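Local coordinates for defective in germ line development protein 3, isoform a (Caenorhabditis elegans, PDB 3N89), which probably binds RNA or partner proteins in germline development, as a Bicaudal-C ortholog whose four KH domains form a globular platform, at residues Q199-S204 with N235-K240; A207-V212 with H357-N362. All coordinates share one frame; numbering follows the deposited sequence.

Contact 1 of 2, residues Q199-S204 with N235-K240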
loop_
_atom_site.group_PDB
_atom_site.type_symbol
_atom_site.label_atom_id
_atom_site.label_comp_id
_atom_site.label_asym_id
_atom_site.label_seq_id
_atom_site.Cartn_x
_atom_site.Cartn_y
_atom_site.Cartn_z
ATOM N N GLN A 199 -9.359 -10.064 -4.030
ATOM C CA GLN A 199 -8.264 -10.459 -3.142
ATOM C C GLN A 199 -8.258 -9.763 -1.769
ATOM O O GLN A 199 -7.763 -10.323 -0.787
ATOM C CB GLN A 199 -6.925 -10.209 -3.844
ATOM C CG GLN A 199 -5.706 -10.752 -3.116
ATOM C CD GLN A 199 -4.386 -10.260 -3.710
ATOM O OE1 GLN A 199 -4.189 -10.287 -4.926
ATOM N NE2 GLN A 199 -3.475 -9.816 -2.845
ATOM N N VAL A 200 -8.802 -8.551 -1.694
ATOM C CA VAL A 200 -8.821 -7.804 -0.438
ATOM C C VAL A 200 -10.105 -8.008 0.361
ATOM O O VAL A 200 -10.068 -8.399 1.531
ATOM C CB VAL A 200 -8.656 -6.279 -0.682
ATOM C CG1 VAL A 200 -8.685 -5.542 0.650
ATOM C CG2 VAL A 200 -7.349 -5.992 -1.428
ATOM N N LEU A 201 -11.238 -7.730 -0.273
ATOM C CA LEU A 201 -12.535 -7.868 0.375
ATOM C C LEU A 201 -13.032 -9.305 0.458
ATOM O O LEU A 201 -13.652 -9.706 1.446
ATOM C CB LEU A 201 -13.574 -7.025 -0.363
ATOM C CG LEU A 201 -13.777 -5.583 0.102
ATOM C CD1 LEU A 201 -12.568 -4.730 -0.224
ATOM C CD2 LEU A 201 -15.011 -5.038 -0.569
ATOM N N GLY A 202 -12.773 -10.071 -0.594
ATOM C CA GLY A 202 -13.218 -11.448 -0.634
ATOM C C GLY A 202 -13.804 -11.760 -1.996
ATOM O O GLY A 202 -14.104 -10.846 -2.778
ATOM N N SER A 203 -13.963 -13.051 -2.285
ATOM C CA SER A 203 -14.518 -13.510 -3.557
ATOM C C SER A 203 -15.629 -14.529 -3.286
ATOM O O SER A 203 -15.839 -14.938 -2.143
ATOM C CB SER A 203 -13.412 -14.150 -4.400
ATOM O OG SER A 203 -13.825 -14.346 -5.746
ATOM N N SER A 204 -16.338 -14.942 -4.331
ATOM C CA SER A 204 -17.420 -15.912 -4.176
ATOM C C SER A 204 -16.942 -17.196 -3.502
ATOM O O SER A 204 -17.714 -17.879 -2.838
ATOM C CB SER A 204 -18.018 -16.268 -5.536
ATOM O OG SER A 204 -17.073 -16.978 -6.320
ATOM N N ASN A 235 -12.035 1.440 -12.441
ATOM C CA ASN A 235 -10.693 1.088 -11.972
ATOM C C ASN A 235 -10.489 1.369 -10.490
ATOM O O ASN A 235 -9.663 0.726 -9.844
ATOM C CB ASN A 235 -9.646 1.861 -12.767
ATOM C CG ASN A 235 -9.523 1.375 -14.191
ATOM O OD1 ASN A 235 -9.457 2.169 -15.127
ATOM N ND2 ASN A 235 -9.476 0.062 -14.364
ATOM N N ILE A 236 -11.231 2.342 -9.963
ATOM C CA ILE A 236 -11.142 2.726 -8.553
ATOM C C ILE A 236 -12.372 2.232 -7.795
ATOM O O ILE A 236 -13.499 2.434 -8.234
ATOM C CB ILE A 236 -11.052 4.267 -8.399
ATOM C CG1 ILE A 236 -9.750 4.785 -9.022
ATOM C CG2 ILE A 236 -11.129 4.662 -6.935
ATOM C CD1 ILE A 236 -8.482 4.245 -8.376
ATOM N N TYR A 237 -12.139 1.586 -6.656
ATOM C CA TYR A 237 -13.206 1.044 -5.811
ATOM C C TYR A 237 -13.114 1.731 -4.454
ATOM O O TYR A 237 -12.045 1.752 -3.845
ATOM C CB TYR A 237 -12.995 -0.461 -5.635
ATOM C CG TYR A 237 -14.112 -1.221 -4.945
ATOM C CD1 TYR A 237 -15.237 -1.649 -5.655
ATOM C CD2 TYR A 237 -14.008 -1.580 -3.604
ATOM C CE1 TYR A 237 -16.225 -2.425 -5.047
ATOM C CE2 TYR A 237 -14.985 -2.351 -2.982
ATOM C CZ TYR A 237 -16.091 -2.775 -3.708
ATOM O OH TYR A 237 -17.043 -3.559 -3.091
ATOM N N GLU A 238 -14.224 2.279 -3.970
ATOM C CA GLU A 238 -14.209 2.969 -2.684
ATOM C C GLU A 238 -14.786 2.169 -1.523
ATOM O O GLU A 238 -15.906 1.656 -1.597
ATOM C CB GLU A 238 -14.952 4.299 -2.794
ATOM C CG GLU A 238 -14.993 5.094 -1.493
ATOM N N ILE A 239 -13.999 2.067 -0.454
ATOM C CA ILE A 239 -14.387 1.367 0.767
ATOM C C ILE A 239 -14.603 2.451 1.824
ATOM O O ILE A 239 -13.667 3.193 2.131
ATOM C CB ILE A 239 -13.248 0.437 1.269
ATOM C CG1 ILE A 239 -12.925 -0.623 0.215
ATOM C CG2 ILE A 239 -13.647 -0.232 2.580
ATOM C CD1 ILE A 239 -11.782 -1.540 0.612
ATOM N N LYS A 240 -15.811 2.556 2.379
ATOM C CA LYS A 240 -16.064 3.576 3.396
ATOM C C LYS A 240 -16.002 3.026 4.821
ATOM O O LYS A 240 -16.699 2.073 5.165
ATOM C CB LYS A 240 -17.419 4.252 3.185
ATOM C CG LYS A 240 -17.537 5.538 3.998
ATOM C CD LYS A 240 -18.769 6.365 3.674
ATOM C CE LYS A 240 -20.008 5.829 4.361
ATOM N NZ LYS A 240 -21.114 6.833 4.288
#
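Leu201 splits its two methyl groups between a ring and an aliphatic chain, CD2 resting obliquely against the outer part of the Tyr237 ring and CD1 meeting the end of Ile239. The distances are 3.6 Å from Leu201 CD2 to Tyr237 CE2 and 3.4 Å from Leu201 CD1 to Ile239 CD1. Leu201 and Tyr237 extend toward one another from their two segments, whereas Leu201 and Ile239 lie alongside, running opposite ways. With CG anti to the backbone N (chi1 -172°), the tyrosine side chain reaches from the strand to the leucine; its hydroxyl is hydrogen-bonded to Pro224 O, so it lies beside the methyl group with its polar need already met. The elements joined are those of a type I KH fold: residues 236-240 belong to the central of three antiparallel strands, between 186-193 and 220-222, and Leu201 directly precedes Gly202, which leaves helical geometry with positive phi, between helices 197-200 and 209-217, where RNA-binding KH domains carry the GXXG loop. Ile221 packs on Ile239, and Tyr223 touches both Leu201 and Tyr237. An alanine in place of Leu201 would probably open a gap between this position and the sheet, leaving Tyr237 and Ile239 without their shared apolar partner.

Contact 2 of 2, residues A207-V212 with H357-N362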
loop_
_atom_site.group_PDB
_atom_site.type_symbol
_atom_site.label_atom_id
_atom_site.label_comp_id
_atom_site.label_asym_id
_atom_site.label_seq_id
_atom_site.Cartn_x
_atom_site.Cartn_y
_atom_site.Cartn_z
ATOM N N ALA A 207 -13.875 -16.176 2.257
ATOM C CA ALA A 207 -14.570 -15.571 3.382
ATOM C C ALA A 207 -14.635 -14.075 3.090
ATOM O O ALA A 207 -13.813 -13.560 2.332
ATOM C CB ALA A 207 -13.791 -15.826 4.668
ATOM N N GLN A 208 -15.618 -13.383 3.659
ATOM C CA GLN A 208 -15.736 -11.931 3.469
ATOM C C GLN A 208 -14.782 -11.314 4.498
ATOM O O GLN A 208 -15.045 -11.346 5.704
ATOM C CB GLN A 208 -17.184 -11.479 3.710
ATOM C CG GLN A 208 -18.174 -12.024 2.677
ATOM C CD GLN A 208 -19.626 -11.619 2.945
ATOM O OE1 GLN A 208 -20.486 -11.712 2.058
ATOM N NE2 GLN A 208 -19.905 -11.180 4.169
ATOM N N LEU A 209 -13.674 -10.761 4.010
ATOM C CA LEU A 209 -12.631 -10.191 4.871
ATOM C C LEU A 209 -12.865 -8.904 5.656
ATOM O O LEU A 209 -12.195 -8.679 6.663
ATOM C CB LEU A 209 -11.339 -10.037 4.066
ATOM C CG LEU A 209 -10.158 -10.923 4.471
ATOM C CD1 LEU A 209 -10.631 -12.348 4.716
ATOM C CD2 LEU A 209 -9.092 -10.876 3.385
ATOM N N MET A 210 -13.785 -8.049 5.224
ATOM C CA MET A 210 -14.013 -6.813 5.968
ATOM C C MET A 210 -14.737 -7.055 7.290
ATOM O O MET A 210 -14.344 -6.506 8.321
ATOM C CB MET A 210 -14.781 -5.797 5.120
ATOM C CG MET A 210 -14.017 -5.306 3.889
ATOM S SD MET A 210 -12.548 -4.325 4.284
ATOM C CE MET A 210 -11.288 -5.597 4.476
ATOM N N PRO A 211 -15.801 -7.880 7.287
ATOM C CA PRO A 211 -16.537 -8.156 8.530
ATOM C C PRO A 211 -15.604 -8.456 9.703
ATOM O O PRO A 211 -15.880 -8.076 10.844
ATOM C CB PRO A 211 -17.403 -9.353 8.153
ATOM C CG PRO A 211 -17.760 -9.043 6.728
ATOM C CD PRO A 211 -16.425 -8.580 6.146
ATOM N N VAL A 212 -14.499 -9.135 9.413
ATOM C CA VAL A 212 -13.520 -9.484 10.442
ATOM C C VAL A 212 -12.902 -8.214 11.006
ATOM O O VAL A 212 -12.697 -8.097 12.213
ATOM C CB VAL A 212 -12.385 -10.376 9.869
ATOM C CG1 VAL A 212 -11.306 -10.601 10.929
ATOM C CG2 VAL A 212 -12.954 -11.705 9.398
ATOM N N HIS A 357 -2.687 -14.480 11.883
ATOM C CA HIS A 357 -3.362 -15.647 12.458
ATOM C C HIS A 357 -4.837 -15.823 12.070
ATOM O O HIS A 357 -5.403 -16.902 12.253
ATOM N N SER A 358 -5.456 -14.781 11.522
ATOM C CA SER A 358 -6.863 -14.866 11.145
ATOM C C SER A 358 -7.143 -14.758 9.649
ATOM O O SER A 358 -8.275 -14.479 9.244
ATOM C CB SER A 358 -7.661 -13.792 11.884
ATOM O OG SER A 358 -7.169 -12.501 11.578
ATOM N N LEU A 359 -6.127 -14.994 8.826
ATOM C CA LEU A 359 -6.303 -14.910 7.376
ATOM C C LEU A 359 -6.279 -16.279 6.693
ATOM O O LEU A 359 -5.271 -16.984 6.726
ATOM C CB LEU A 359 -5.214 -14.036 6.756
ATOM C CG LEU A 359 -5.304 -13.915 5.233
ATOM C CD1 LEU A 359 -6.370 -12.891 4.873
ATOM C CD2 LEU A 359 -3.946 -13.511 4.659
ATOM N N PRO A 360 -7.391 -16.670 6.051
ATOM C CA PRO A 360 -7.456 -17.966 5.368
ATOM C C PRO A 360 -6.369 -18.101 4.299
ATOM O O PRO A 360 -6.155 -17.189 3.495
ATOM C CB PRO A 360 -8.861 -17.972 4.770
ATOM C CG PRO A 360 -9.641 -17.128 5.732
ATOM C CD PRO A 360 -8.689 -15.978 5.984
ATOM N N ALA A 361 -5.696 -19.249 4.294
ATOM C CA ALA A 361 -4.610 -19.536 3.355
ATOM C C ALA A 361 -4.867 -19.163 1.894
ATOM O O ALA A 361 -4.026 -18.537 1.253
ATOM C CB ALA A 361 -4.235 -21.010 3.451
ATOM N N ASN A 362 -6.020 -19.554 1.367
ATOM C CA ASN A 362 -6.378 -19.272 -0.021
ATOM C C ASN A 362 -6.079 -17.845 -0.502
ATOM O O ASN A 362 -5.727 -17.635 -1.663
#
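Leu209 and Leu359 cross at about a right angle, meeting through one methyl group of each: Leu209 CD2 lies 3.7 Å from Leu359 CD1. The CB of neither residue is aimed squarely at the opposing segment, and it is the branched ends that close the distance. In Leu359, CG is anti to the backbone N (chi1 179°), which sets CG and its two methyls beside the carbonyl carbon, with CD1 on the side of Leu209. The other branch of Leu209 turns to the proline that follows, with Leu209 CD1 4.3 Å from Pro360 CD, so the fork of the leucine serves two successive residues. Further out, Ala207 CB approaches Pro360 CG at 4.5 Å, a looser contact near the surface. Leu209 itself is buried, and Leu258, Trp355 and Phe363 also touch its side chain. In this way the chain beyond helix 325-335, the last helix of the fourth KH region, folds back onto the start of helix 209-217 in the third. About 165 Å² is buried between the two segments, with no hydrogen bond across them; the attachment is purely apolar, so it rests on the fit of methyl and ring carbons and not on directional bonds.

Both contacts depend on the same pair of consecutive helices, 197-200 and 209-217, of the third KH domain, and their centres lie about 13 Å apart. Contact 1 ties Leu201 inward to the sheet, while contact 2 ties the start of helix 209-217 outward to the C-terminal tail. The two are joined directly by a probable backbone hydrogen bond from Leu209 N to Leu201 O, 2.8 Å long, which links the residues central to each. Beside it, Leu201 CG packs on Met210 CG at 3.8 Å. Strand 236-242 and the C-terminal tail are thus connected through Leu201 and Leu209, which flank the place of the GXXG loop in canonical KH domains.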